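Side-chain contacts in techylectin-5A (Tachypleus tridentatus, PDB 1JC9), which agglutinates erythrocytes and bacteria in horseshoe crab innate immunity by recognising acetyl group-containing substances on their surfaces: residues A50-N55 against G61-W66; N77-M82 against W89-R94; D151-I156 against R243-Y248; G174-S177 against G181-F184. One frame throughout, in Å; residues are numbered along the deposited sequence.

Contacts 1 and 2 lie in series at the start of the fibrinogen-like domain, their centres about 10 Å apart. They occupy one end of an antiparallel sheet, in which strand 61-65 pairs with strand 76-81, and that strand in turn with 89-95. Contacts 3 and 4 each have one segment in a more distant part of the same sheet, their centres about 20 to 29 Å from those of the first two. Their own centres are about 11 Å apart, and contact 4 is nested within the chain loop that contact 3 closes; I156 of strand 152-162 bonds to S177 of strand 176-178. The sheet thus joins the N-terminal end of the domain to the side where residues on and after helix 243-246 line the sugar pocket.

Contact 1: residues A50-N55 against G61-W66; sequences ADILLN and GGYRIW
I52 packs against Y63 where helix 49-54 faces strand 61-65, a worked example of one branched side chain serving several partners. The principal interaction is CH-pi. Methyl CG2 of I52 lies 3.8 Å from the centroid of the Y63 ring and 16° off its normal, displaced toward the side carrying CD1, its closest ring atom at 3.7 Å. The two side chains are set obliquely, so a single methyl, not the length of the isoleucine, rests on the ring face.

A second, looser apolar contact joins this one. With CG2 anti to the backbone N and CG1 anti to the carbonyl carbon (chi1 -67°), the I52 branches part: CG2 goes to the tyrosine, while CG1 approaches CG2 of I65 at 4.3 Å. Y63 and I65, two residues apart, both direct their CB atoms toward the helix, whereas R64 between them directs its own away. Outside the two segments, the same I52 methyl CG2 touches CE of M82 at 3.6 Å, which extends the apolar cluster toward strand 76-81.

Polar bonding plays no part between the two segments. Y63 OH is hydrogen-bonded instead to the S59 carbonyl, in the loop between helix and strand, and R64 uses NE to bond T75 OG1. The C49-C80 disulfide links this helix to strand 76-81, the neighbour of 61-65.

The helix and strand segments run at 102° to each other, with axes 10.0 Å apart. Being purely apolar, the contact draws its specificity from shape, above all from the placing of one methyl over an aromatic face, and imposes no strict bond direction.

Contact 2: residues N77-M82 against W89-R94; sequences NVYCDM and WTVIQR
V78 meets T90 at the open end of this strand pair, its CB 4.0 Å from CG2 of T90. T90 OG1 turns instead to the backbone N of C49.

At Y79 the carbonyl O accepts V91 N at 2.9 Å in a nearly straight bond, whereas Y79 N reaches V91 O through a water, which accepts from Y79 N at 2.8 Å and donates to V91 O. A chi1 of -172° swings the Y79 ring away from its own N and alongside V91, whose CG2 meets it near its plane; one ring face is presented to R94. This is a cation-pi contact: R94 CZ is 4.5 Å from the Y79 centroid and 10° off the normal. The guanidinium stands almost perpendicular to the ring (84°), so NH2 leads, 3.3 Å from CD1 of Y79. E256 and the carbonyls of I119 and K121 hold the guanidinium from other directions.

C80 and T90 form a non-hydrogen-bonded antiparallel pair; C80 CA comes within 3.3 Å of W89 O in a CA-H...O contact, while C80 SG is joined to C49. D81 then exchanges two bonds with W89: D81 N to W89 O at 2.9 Å, and W89 N to D81 O at 3.2 Å. D81 OD2 is hydrogen-bonded to T84 OG1 and forms a salt bridge with K258; T84 O receives W89 NE1. The pairing ends here, and M82 packs on I52 and L53 of helix 49-54.

The arrangement is an antiparallel beta hairpin, whose second strand continues into a classic beta bulge at I92 and Q93, opposite M257.

Contact 3: residues D151-I156 against R243-Y248; sequences DTRYAI and RAWKGY. With NAG (2-acetamido-2-deoxy-beta-D-glucopyranose), chain B.
W245 and R153 meet on the back of the helical turn that starts at R243 and is followed by Y248, both lining the acetyl sugar pocket. There Y248 OH receives a hydrogen bond from O1 of the bound N-acetylglucosamine at 2.7 Å and has H220 O as a second partner, while the sugar's methyl C8 lies over the Y248 ring.

At the contact itself, R153 CG sits over the six-membered ring of W245, 3.5 Å from its centroid and 15° off the normal, a CH-pi contact. A bend at chi2 (-72°) then turns the arginine across the indole, so that NE1 of W245 lies over one face of the guanidinium; the two planes are 30° apart. A salt bridge from R153 NH1 to D151 OD2 (2.7 Å) and a bond from NH1 to T152 O (3.0 Å) fix that group; NH1 approaches OD2 from above the carboxylate plane. D151 O abuts the indole edge at CH2 of W245 (3.7 Å), and K246 CE lies toward the rim of the indole face opposite R153 CG.

In the fold, W245 projects from helix 243-246 onto the start of strand 152-162, and also touches L145 of strand 139-146 and L252 of strand 250-261.

Contact 4: residues G174-S177 against G181-F184; sequences GNYS and GNSF
The Y176 ring and the N182 amide lie in almost parallel planes, only 3° apart, and the two side chains run antiparallel, one over the other. Over the ring centre sits N182 CB, 3.8 Å from the centroid and 9° off the normal, a CH-pi contact. N182 N lies over the same ring face toward the phenol end, 3.7 Å from Y176 CZ, while amide ND2 of N182 reaches back to Y176 CB at 3.9 Å. That CB carries the ring on the side opposite the tyrosine's own backbone N (chi1 159°).

N182 is the centre of an inverse gamma turn, in the loop that leaves strand 176-178 of the fibrinogen-like domain for the ligand-binding side. Just before the turn's centre, G181 N donates to Y176 OH at 2.9 Å in a bent bond. The backbone angles of G181 suit a residue lacking CB, and its carbonyl O is bonded to W242 NE1.

The amide is fixed from its oxygen: N182 OD1 is hydrogen-bonded to both Y157 OH and G185 N. R186, implicated in ligand binding, has its side chain about 7 Å from that of N182, whereas the bound sugar lies about 13 Å from the asparagine side chain.

Contact 1: residues A50-N55 against G61-W66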
loop_
_atom_site.group_PDB
_atom_site.type_symbol
_atom_site.label_atom_id
_atom_site.label_comp_id
_atom_site.label_asym_id
_atom_site.label_seq_id
_atom_site.Cartn_x
_atom_site.Cartn_y
_atom_site.Cartn_z
ATOM N N ALA A 50 1.205 -14.541 -8.269
ATOM C CA ALA A 50 0.804 -14.897 -9.629
ATOM C C ALA A 50 1.366 -16.286 -9.928
ATOM O O ALA A 50 0.691 -17.120 -10.535
ATOM C CB ALA A 50 1.352 -13.878 -10.632
ATOM N N ASP A 51 2.608 -16.528 -9.498
ATOM C CA ASP A 51 3.248 -17.825 -9.692
ATOM C C ASP A 51 2.483 -18.889 -8.912
ATOM O O ASP A 51 2.262 -19.998 -9.405
ATOM C CB ASP A 51 4.700 -17.809 -9.194
ATOM C CG ASP A 51 5.637 -17.082 -10.136
ATOM O OD1 ASP A 51 5.217 -16.743 -11.259
ATOM O OD2 ASP A 51 6.804 -16.862 -9.752
ATOM N N ILE A 52 2.091 -18.548 -7.689
ATOM C CA ILE A 52 1.343 -19.472 -6.838
ATOM C C ILE A 52 0.059 -19.902 -7.544
ATOM O O ILE A 52 -0.322 -21.074 -7.501
ATOM C CB ILE A 52 0.969 -18.816 -5.483
ATOM C CG1 ILE A 52 2.231 -18.552 -4.654
ATOM C CG2 ILE A 52 0.001 -19.707 -4.717
ATOM C CD1 ILE A 52 2.884 -19.793 -4.101
ATOM N N LEU A 53 -0.602 -18.949 -8.197
ATOM C CA LEU A 53 -1.847 -19.232 -8.906
ATOM C C LEU A 53 -1.595 -20.167 -10.079
ATOM O O LEU A 53 -2.342 -21.122 -10.294
ATOM C CB LEU A 53 -2.481 -17.936 -9.420
ATOM C CG LEU A 53 -3.823 -18.089 -10.147
ATOM C CD1 LEU A 53 -4.866 -18.618 -9.180
ATOM C CD2 LEU A 53 -4.274 -16.754 -10.706
ATOM N N LEU A 54 -0.544 -19.886 -10.840
ATOM C CA LEU A 54 -0.212 -20.709 -11.992
ATOM C C LEU A 54 0.187 -22.126 -11.592
ATOM O O LEU A 54 0.162 -23.036 -12.422
ATOM C CB LEU A 54 0.909 -20.054 -12.802
ATOM C CG LEU A 54 0.582 -18.673 -13.376
ATOM C CD1 LEU A 54 1.752 -18.188 -14.214
ATOM C CD2 LEU A 54 -0.677 -18.742 -14.221
ATOM N N ASN A 55 0.556 -22.318 -10.329
ATOM C CA ASN A 55 0.936 -23.644 -9.853
ATOM C C ASN A 55 -0.277 -24.424 -9.357
ATOM O O ASN A 55 -0.131 -25.496 -8.776
ATOM C CB ASN A 55 1.973 -23.562 -8.728
ATOM C CG ASN A 55 3.336 -23.099 -9.216
ATOM O OD1 ASN A 55 3.712 -23.343 -10.360
ATOM N ND2 ASN A 55 4.087 -22.444 -8.340
ATOM N N GLY A 61 -5.164 -16.602 0.791
ATOM C CA GLY A 61 -4.562 -16.909 2.075
ATOM C C GLY A 61 -3.063 -16.688 2.097
ATOM O O GLY A 61 -2.492 -16.150 1.146
ATOM N N GLY A 62 -2.423 -17.107 3.185
ATOM C CA GLY A 62 -0.989 -16.939 3.310
ATOM C C GLY A 62 -0.201 -18.031 2.621
ATOM O O GLY A 62 -0.526 -19.216 2.735
ATOM N N TYR A 63 0.836 -17.628 1.893
ATOM C CA TYR A 63 1.704 -18.557 1.175
ATOM C C TYR A 63 3.139 -18.094 1.335
ATOM O O TYR A 63 3.399 -16.901 1.512
ATOM C CB TYR A 63 1.384 -18.564 -0.318
ATOM C CG TYR A 63 0.065 -19.180 -0.695
ATOM C CD1 TYR A 63 -0.017 -20.521 -1.071
ATOM C CD2 TYR A 63 -1.102 -18.417 -0.700
ATOM C CE1 TYR A 63 -1.239 -21.090 -1.449
ATOM C CE2 TYR A 63 -2.325 -18.971 -1.074
ATOM C CZ TYR A 63 -2.386 -20.308 -1.449
ATOM O OH TYR A 63 -3.591 -20.855 -1.835
ATOM N N ARG A 64 4.068 -19.038 1.258
ATOM C CA ARG A 64 5.483 -18.723 1.363
ATOM C C ARG A 64 5.984 -18.551 -0.065
ATOM O O ARG A 64 5.696 -19.374 -0.935
ATOM C CB ARG A 64 6.236 -19.870 2.043
ATOM C CG ARG A 64 7.718 -19.594 2.259
ATOM C CD ARG A 64 8.438 -20.803 2.839
ATOM N NE ARG A 64 9.861 -20.534 3.047
ATOM C CZ ARG A 64 10.767 -21.471 3.313
ATOM N NH1 ARG A 64 10.404 -22.744 3.401
ATOM N NH2 ARG A 64 12.038 -21.134 3.492
ATOM N N ILE A 65 6.710 -17.472 -0.320
ATOM C CA ILE A 65 7.234 -17.239 -1.657
ATOM C C ILE A 65 8.745 -17.045 -1.633
ATOM O O ILE A 65 9.327 -16.740 -0.591
ATOM C CB ILE A 65 6.596 -15.994 -2.321
ATOM C CG1 ILE A 65 6.841 -14.748 -1.463
ATOM C CG2 ILE A 65 5.109 -16.224 -2.527
ATOM C CD1 ILE A 65 6.550 -13.443 -2.198
ATOM N N TRP A 66 9.364 -17.229 -2.795
ATOM C CA TRP A 66 10.802 -17.070 -2.962
ATOM C C TRP A 66 11.077 -15.917 -3.925
ATOM O O TRP A 66 11.241 -16.132 -5.127
ATOM C CB TRP A 66 11.419 -18.349 -3.546
ATOM C CG TRP A 66 11.781 -19.395 -2.543
ATOM C CD1 TRP A 66 13.027 -19.652 -2.040
ATOM C CD2 TRP A 66 10.895 -20.335 -1.922
ATOM N NE1 TRP A 66 12.971 -20.696 -1.147
ATOM C CE2 TRP A 66 11.675 -21.132 -1.055
ATOM C CE3 TRP A 66 9.518 -20.580 -2.015
ATOM C CZ2 TRP A 66 11.123 -22.163 -0.282
ATOM C CZ3 TRP A 66 8.970 -21.605 -1.245
ATOM C CH2 TRP A 66 9.775 -22.382 -0.391
#

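Contact 2: residues N77-M82 against W89-R94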
loop_
_atom_site.group_PDB
_atom_site.type_symbol
_atom_site.label_atom_id
_atom_site.label_comp_id
_atom_site.label_asym_id
_atom_site.label_seq_id
_atom_site.Cartn_x
_atom_site.Cartn_y
_atom_site.Cartn_z
ATOM N N ASN A 77 6.243 -14.765 3.865
ATOM C CA ASN A 77 4.870 -15.236 3.912
ATOM C C ASN A 77 4.075 -14.020 3.464
ATOM O O ASN A 77 4.158 -12.954 4.077
ATOM C CB ASN A 77 4.439 -15.621 5.329
ATOM C CG ASN A 77 4.857 -17.024 5.702
ATOM O OD1 ASN A 77 4.700 -17.958 4.916
ATOM N ND2 ASN A 77 5.382 -17.185 6.911
ATOM N N VAL A 78 3.323 -14.164 2.384
ATOM C CA VAL A 78 2.525 -13.057 1.889
ATOM C C VAL A 78 1.075 -13.486 1.766
ATOM O O VAL A 78 0.772 -14.681 1.702
ATOM C CB VAL A 78 3.008 -12.583 0.497
ATOM C CG1 VAL A 78 4.436 -12.089 0.582
ATOM C CG2 VAL A 78 2.895 -13.721 -0.514
ATOM N N TYR A 79 0.173 -12.515 1.745
ATOM C CA TYR A 79 -1.227 -12.843 1.584
ATOM C C TYR A 79 -1.562 -12.726 0.111
ATOM O O TYR A 79 -1.294 -11.703 -0.524
ATOM C CB TYR A 79 -2.122 -11.909 2.393
ATOM C CG TYR A 79 -3.559 -12.361 2.379
ATOM C CD1 TYR A 79 -4.392 -12.084 1.292
ATOM C CD2 TYR A 79 -4.075 -13.116 3.431
ATOM C CE1 TYR A 79 -5.705 -12.550 1.255
ATOM C CE2 TYR A 79 -5.383 -13.585 3.404
ATOM C CZ TYR A 79 -6.190 -13.300 2.317
ATOM O OH TYR A 79 -7.480 -13.773 2.297
ATOM N N CYS A 80 -2.137 -13.789 -0.434
ATOM C CA CYS A 80 -2.513 -13.815 -1.834
ATOM C C CYS A 80 -4.022 -13.675 -2.007
ATOM O O CYS A 80 -4.794 -14.441 -1.437
ATOM C CB CYS A 80 -2.080 -15.132 -2.478
ATOM S SG CYS A 80 -0.288 -15.429 -2.577
ATOM N N ASP A 81 -4.434 -12.679 -2.781
ATOM C CA ASP A 81 -5.844 -12.472 -3.078
ATOM C C ASP A 81 -6.034 -13.215 -4.399
ATOM O O ASP A 81 -5.562 -12.760 -5.443
ATOM C CB ASP A 81 -6.138 -10.983 -3.266
ATOM C CG ASP A 81 -7.536 -10.721 -3.805
ATOM O OD1 ASP A 81 -8.243 -11.690 -4.168
ATOM O OD2 ASP A 81 -7.920 -9.536 -3.879
ATOM N N MET A 82 -6.701 -14.365 -4.351
ATOM C CA MET A 82 -6.917 -15.164 -5.552
ATOM C C MET A 82 -8.316 -14.995 -6.134
ATOM O O MET A 82 -8.704 -15.729 -7.042
ATOM C CB MET A 82 -6.679 -16.647 -5.244
ATOM C CG MET A 82 -5.299 -16.935 -4.671
ATOM S SD MET A 82 -4.006 -16.328 -5.760
ATOM C CE MET A 82 -2.843 -17.701 -5.694
ATOM N N TRP A 89 -2.953 -11.807 -7.025
ATOM C CA TRP A 89 -2.502 -10.555 -6.419
ATOM C C TRP A 89 -1.746 -10.773 -5.118
ATOM O O TRP A 89 -2.182 -11.538 -4.257
ATOM C CB TRP A 89 -3.688 -9.627 -6.120
ATOM C CG TRP A 89 -4.514 -9.224 -7.302
ATOM C CD1 TRP A 89 -5.662 -9.825 -7.746
ATOM C CD2 TRP A 89 -4.281 -8.108 -8.176
ATOM N NE1 TRP A 89 -6.158 -9.149 -8.838
ATOM C CE2 TRP A 89 -5.330 -8.093 -9.124
ATOM C CE3 TRP A 89 -3.290 -7.119 -8.248
ATOM C CZ2 TRP A 89 -5.417 -7.124 -10.136
ATOM C CZ3 TRP A 89 -3.376 -6.154 -9.256
ATOM C CH2 TRP A 89 -4.433 -6.167 -10.184
ATOM N N THR A 90 -0.608 -10.101 -4.975
ATOM C CA THR A 90 0.171 -10.201 -3.747
ATOM C C THR A 90 -0.204 -8.948 -2.971
ATOM O O THR A 90 0.025 -7.835 -3.438
ATOM C CB THR A 90 1.690 -10.195 -4.021
ATOM O OG1 THR A 90 2.023 -11.297 -4.870
ATOM C CG2 THR A 90 2.473 -10.315 -2.721
ATOM N N VAL A 91 -0.797 -9.123 -1.798
ATOM C CA VAL A 91 -1.220 -7.977 -1.006
ATOM C C VAL A 91 -0.044 -7.396 -0.235
ATOM O O VAL A 91 0.700 -8.133 0.413
ATOM C CB VAL A 91 -2.353 -8.375 -0.029
ATOM C CG1 VAL A 91 -2.837 -7.156 0.743
ATOM C CG2 VAL A 91 -3.511 -9.000 -0.810
ATOM N N ILE A 92 0.129 -6.077 -0.312
ATOM C CA ILE A 92 1.233 -5.430 0.383
ATOM C C ILE A 92 0.785 -4.512 1.515
ATOM O O ILE A 92 1.614 -4.048 2.295
ATOM C CB ILE A 92 2.129 -4.617 -0.596
ATOM C CG1 ILE A 92 1.346 -3.448 -1.194
ATOM C CG2 ILE A 92 2.658 -5.528 -1.700
ATOM C CD1 ILE A 92 2.197 -2.529 -2.070
ATOM N N GLN A 93 -0.518 -4.252 1.608
ATOM C CA GLN A 93 -1.056 -3.393 2.665
ATOM C C GLN A 93 -2.550 -3.623 2.841
ATOM O O GLN A 93 -3.255 -3.915 1.876
ATOM C CB GLN A 93 -0.825 -1.907 2.341
ATOM C CG GLN A 93 -1.260 -0.945 3.466
ATOM C CD GLN A 93 -2.647 -0.333 3.261
ATOM O OE1 GLN A 93 -3.516 -0.918 2.616
ATOM N NE2 GLN A 93 -2.855 0.853 3.827
ATOM N N ARG A 94 -3.025 -3.502 4.077
ATOM C CA ARG A 94 -4.446 -3.651 4.368
ATOM C C ARG A 94 -4.837 -2.905 5.638
ATOM O O ARG A 94 -4.097 -2.902 6.618
ATOM C CB ARG A 94 -4.842 -5.126 4.527
ATOM C CG ARG A 94 -6.344 -5.301 4.786
ATOM C CD ARG A 94 -6.745 -6.742 5.095
ATOM N NE ARG A 94 -6.534 -7.655 3.970
ATOM C CZ ARG A 94 -5.688 -8.683 3.994
ATOM N NH1 ARG A 94 -4.973 -8.930 5.086
ATOM N NH2 ARG A 94 -5.561 -9.467 2.933
HETATM O O HOH W 1 1.189 -9.961 2.229
#

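Contact 3: residues D151-I156 against R243-Y248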
loop_
_atom_site.group_PDB
_atom_site.type_symbol
_atom_site.label_atom_id
_atom_site.label_comp_id
_atom_site.label_asym_id
_atom_site.label_seq_id
_atom_site.Cartn_x
_atom_site.Cartn_y
_atom_site.Cartn_z
ATOM N N ASP A 151 -20.047 0.162 -0.267
ATOM C CA ASP A 151 -19.874 0.454 -1.685
ATOM C C ASP A 151 -18.366 0.361 -1.959
ATOM O O ASP A 151 -17.558 0.511 -1.040
ATOM C CB ASP A 151 -20.408 1.856 -2.002
ATOM C CG ASP A 151 -20.417 2.155 -3.491
ATOM O OD1 ASP A 151 -20.523 1.202 -4.295
ATOM O OD2 ASP A 151 -20.335 3.346 -3.861
ATOM N N THR A 152 -17.980 0.111 -3.208
ATOM C CA THR A 152 -16.561 -0.026 -3.528
ATOM C C THR A 152 -16.092 0.686 -4.790
ATOM O O THR A 152 -16.871 0.962 -5.698
ATOM C CB THR A 152 -16.172 -1.508 -3.676
ATOM O OG1 THR A 152 -16.849 -2.063 -4.810
ATOM C CG2 THR A 152 -16.562 -2.293 -2.439
ATOM N N ARG A 153 -14.794 0.974 -4.825
ATOM C CA ARG A 153 -14.150 1.624 -5.961
ATOM C C ARG A 153 -12.743 1.036 -6.034
ATOM O O ARG A 153 -12.253 0.478 -5.055
ATOM C CB ARG A 153 -14.062 3.137 -5.744
ATOM C CG ARG A 153 -15.403 3.862 -5.718
ATOM C CD ARG A 153 -16.048 3.948 -7.102
ATOM N NE ARG A 153 -17.207 4.841 -7.095
ATOM C CZ ARG A 153 -18.381 4.551 -6.541
ATOM N NH1 ARG A 153 -18.574 3.378 -5.947
ATOM N NH2 ARG A 153 -19.360 5.448 -6.558
ATOM N N TYR A 154 -12.102 1.144 -7.191
ATOM C CA TYR A 154 -10.750 0.629 -7.348
ATOM C C TYR A 154 -9.976 1.555 -8.271
ATOM O O TYR A 154 -10.564 2.349 -9.012
ATOM C CB TYR A 154 -10.762 -0.793 -7.939
ATOM C CG TYR A 154 -11.107 -0.837 -9.411
ATOM C CD1 TYR A 154 -12.410 -0.618 -9.850
ATOM C CD2 TYR A 154 -10.115 -1.024 -10.372
ATOM C CE1 TYR A 154 -12.719 -0.578 -11.216
ATOM C CE2 TYR A 154 -10.411 -0.984 -11.740
ATOM C CZ TYR A 154 -11.715 -0.758 -12.151
ATOM O OH TYR A 154 -12.009 -0.697 -13.499
ATOM N N ALA A 155 -8.653 1.457 -8.208
ATOM C CA ALA A 155 -7.769 2.256 -9.045
ATOM C C ALA A 155 -6.588 1.362 -9.384
ATOM O O ALA A 155 -6.096 0.619 -8.533
ATOM C CB ALA A 155 -7.295 3.487 -8.295
ATOM N N ILE A 156 -6.155 1.426 -10.633
ATOM C CA ILE A 156 -5.036 0.631 -11.103
ATOM C C ILE A 156 -3.973 1.585 -11.628
ATOM O O ILE A 156 -4.298 2.575 -12.277
ATOM C CB ILE A 156 -5.449 -0.291 -12.284
ATOM C CG1 ILE A 156 -6.631 -1.180 -11.888
ATOM C CG2 ILE A 156 -4.256 -1.136 -12.728
ATOM C CD1 ILE A 156 -6.290 -2.259 -10.907
ATOM N N ARG A 243 -9.008 11.334 -1.671
ATOM C CA ARG A 243 -9.642 12.574 -2.088
ATOM C C ARG A 243 -10.645 12.537 -3.235
ATOM O O ARG A 243 -11.757 13.049 -3.098
ATOM C CB ARG A 243 -8.570 13.613 -2.409
ATOM C CG ARG A 243 -9.140 14.981 -2.739
ATOM C CD ARG A 243 -8.059 15.923 -3.205
ATOM N NE ARG A 243 -8.598 17.233 -3.544
ATOM C CZ ARG A 243 -7.854 18.287 -3.864
ATOM N NH1 ARG A 243 -6.528 18.186 -3.890
ATOM N NH2 ARG A 243 -8.436 19.444 -4.157
ATOM N N ALA A 244 -10.256 11.948 -4.359
ATOM C CA ALA A 244 -11.128 11.914 -5.526
ATOM C C ALA A 244 -12.472 11.233 -5.307
ATOM O O ALA A 244 -13.414 11.470 -6.058
ATOM C CB ALA A 244 -10.399 11.268 -6.702
ATOM N N TRP A 245 -12.578 10.391 -4.287
ATOM C CA TRP A 245 -13.840 9.713 -4.038
ATOM C C TRP A 245 -14.624 10.279 -2.855
ATOM O O TRP A 245 -15.778 10.675 -3.011
ATOM C CB TRP A 245 -13.606 8.206 -3.838
ATOM C CG TRP A 245 -14.875 7.413 -3.634
ATOM C CD1 TRP A 245 -16.126 7.732 -4.093
ATOM C CD2 TRP A 245 -15.011 6.163 -2.943
ATOM N NE1 TRP A 245 -17.027 6.760 -3.728
ATOM C CE2 TRP A 245 -16.372 5.786 -3.022
ATOM C CE3 TRP A 245 -14.114 5.323 -2.267
ATOM C CZ2 TRP A 245 -16.862 4.603 -2.449
ATOM C CZ3 TRP A 245 -14.600 4.144 -1.697
ATOM C CH2 TRP A 245 -15.963 3.798 -1.793
ATOM N N LYS A 246 -14.002 10.335 -1.680
ATOM C CA LYS A 246 -14.699 10.819 -0.489
ATOM C C LYS A 246 -14.219 12.139 0.122
ATOM O O LYS A 246 -14.680 12.521 1.198
ATOM C CB LYS A 246 -14.667 9.736 0.591
ATOM C CG LYS A 246 -15.353 8.436 0.203
ATOM C CD LYS A 246 -16.858 8.621 0.110
ATOM C CE LYS A 246 -17.578 7.289 -0.031
ATOM N NZ LYS A 246 -19.059 7.462 -0.047
ATOM N N GLY A 247 -13.302 12.834 -0.544
ATOM C CA GLY A 247 -12.811 14.096 -0.009
ATOM C C GLY A 247 -11.747 13.964 1.074
ATOM O O GLY A 247 -11.033 12.958 1.142
ATOM N N TYR A 248 -11.638 14.977 1.928
ATOM C CA TYR A 248 -10.649 14.969 3.006
ATOM C C TYR A 248 -11.220 14.755 4.408
ATOM O O TYR A 248 -10.491 14.876 5.394
ATOM C CB TYR A 248 -9.851 16.272 3.004
ATOM C CG TYR A 248 -8.792 16.367 1.930
ATOM C CD1 TYR A 248 -7.856 15.346 1.757
ATOM C CD2 TYR A 248 -8.683 17.506 1.130
ATOM C CE1 TYR A 248 -6.836 15.458 0.825
ATOM C CE2 TYR A 248 -7.665 17.630 0.196
ATOM C CZ TYR A 248 -6.742 16.601 0.051
ATOM O OH TYR A 248 -5.708 16.726 -0.842
HETATM C C1 NAG B . -4.060 20.061 -0.878
HETATM C C2 NAG B . -3.371 20.102 0.566
HETATM C C3 NAG B . -3.467 21.578 1.113
HETATM C C4 NAG B . -2.671 22.432 0.152
HETATM C C5 NAG B . -3.328 22.320 -1.271
HETATM C C6 NAG B . -2.560 23.136 -2.315
HETATM C C7 NAG B . -3.388 18.084 1.893
HETATM C C8 NAG B . -4.038 17.101 2.818
HETATM N N2 NAG B . -4.093 19.193 1.469
HETATM O O1 NAG B . -4.032 18.733 -1.492
HETATM O O3 NAG B . -2.860 21.684 2.400
HETATM O O4 NAG B . -2.699 23.834 0.599
HETATM O O5 NAG B . -3.355 20.950 -1.778
HETATM O O6 NAG B . -3.315 22.898 -3.544
HETATM O O7 NAG B . -2.206 17.853 1.537
#

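Contact 4: residues G174-S177 against G181-F184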
loop_
_atom_site.group_PDB
_atom_site.type_symbol
_atom_site.label_atom_id
_atom_site.label_comp_id
_atom_site.label_asym_id
_atom_site.label_seq_id
_atom_site.Cartn_x
_atom_site.Cartn_y
_atom_site.Cartn_z
ATOM N N GLY A 174 2.942 4.440 -13.328
ATOM C CA GLY A 174 2.552 4.795 -14.679
ATOM C C GLY A 174 1.094 5.217 -14.778
ATOM O O GLY A 174 0.528 5.774 -13.832
ATOM N N ASN A 175 0.477 4.927 -15.919
ATOM C CA ASN A 175 -0.913 5.308 -16.170
ATOM C C ASN A 175 -1.976 4.754 -15.232
ATOM O O ASN A 175 -1.914 3.611 -14.776
ATOM C CB ASN A 175 -1.302 4.969 -17.612
ATOM C CG ASN A 175 -0.502 5.758 -18.629
ATOM O OD1 ASN A 175 -0.381 6.978 -18.527
ATOM N ND2 ASN A 175 0.043 5.067 -19.621
ATOM N N TYR A 176 -2.968 5.601 -14.984
ATOM C CA TYR A 176 -4.097 5.303 -14.122
ATOM C C TYR A 176 -5.308 4.803 -14.918
ATOM O O TYR A 176 -5.464 5.106 -16.098
ATOM C CB TYR A 176 -4.490 6.577 -13.368
ATOM C CG TYR A 176 -5.910 6.586 -12.841
ATOM C CD1 TYR A 176 -6.228 5.982 -11.626
ATOM C CD2 TYR A 176 -6.943 7.174 -13.579
ATOM C CE1 TYR A 176 -7.538 5.962 -11.154
ATOM C CE2 TYR A 176 -8.258 7.156 -13.121
ATOM C CZ TYR A 176 -8.546 6.548 -11.906
ATOM O OH TYR A 176 -9.838 6.530 -11.432
ATOM N N SER A 177 -6.152 4.027 -14.254
ATOM C CA SER A 177 -7.382 3.523 -14.840
ATOM C C SER A 177 -8.200 3.034 -13.651
ATOM O O SER A 177 -7.630 2.630 -12.635
ATOM C CB SER A 177 -7.109 2.388 -15.839
ATOM O OG SER A 177 -6.696 1.206 -15.190
ATOM N N GLY A 181 -10.962 7.426 -8.867
ATOM C CA GLY A 181 -10.452 8.772 -9.049
ATOM C C GLY A 181 -8.945 8.673 -8.879
ATOM O O GLY A 181 -8.459 7.880 -8.069
ATOM N N ASN A 182 -8.198 9.472 -9.628
ATOM C CA ASN A 182 -6.743 9.435 -9.571
ATOM C C ASN A 182 -6.154 10.248 -8.419
ATOM O O ASN A 182 -5.704 11.373 -8.619
ATOM C CB ASN A 182 -6.183 9.944 -10.899
ATOM C CG ASN A 182 -4.685 9.771 -11.008
ATOM O OD1 ASN A 182 -4.040 9.234 -10.107
ATOM N ND2 ASN A 182 -4.120 10.222 -12.121
ATOM N N SER A 183 -6.136 9.678 -7.217
ATOM C CA SER A 183 -5.591 10.394 -6.067
ATOM C C SER A 183 -4.204 9.919 -5.623
ATOM O O SER A 183 -3.688 10.386 -4.609
ATOM C CB SER A 183 -6.561 10.320 -4.885
ATOM O OG SER A 183 -7.776 10.997 -5.180
ATOM N N PHE A 184 -3.603 8.997 -6.370
ATOM C CA PHE A 184 -2.264 8.504 -6.034
ATOM C C PHE A 184 -1.265 9.108 -7.022
ATOM O O PHE A 184 -0.067 9.219 -6.741
ATOM C CB PHE A 184 -2.225 6.970 -6.127
ATOM C CG PHE A 184 -0.984 6.341 -5.538
ATOM C CD1 PHE A 184 -0.588 6.626 -4.234
ATOM C CD2 PHE A 184 -0.249 5.411 -6.268
ATOM C CE1 PHE A 184 0.516 5.989 -3.663
ATOM C CE2 PHE A 184 0.857 4.765 -5.704
ATOM C CZ PHE A 184 1.237 5.055 -4.399
#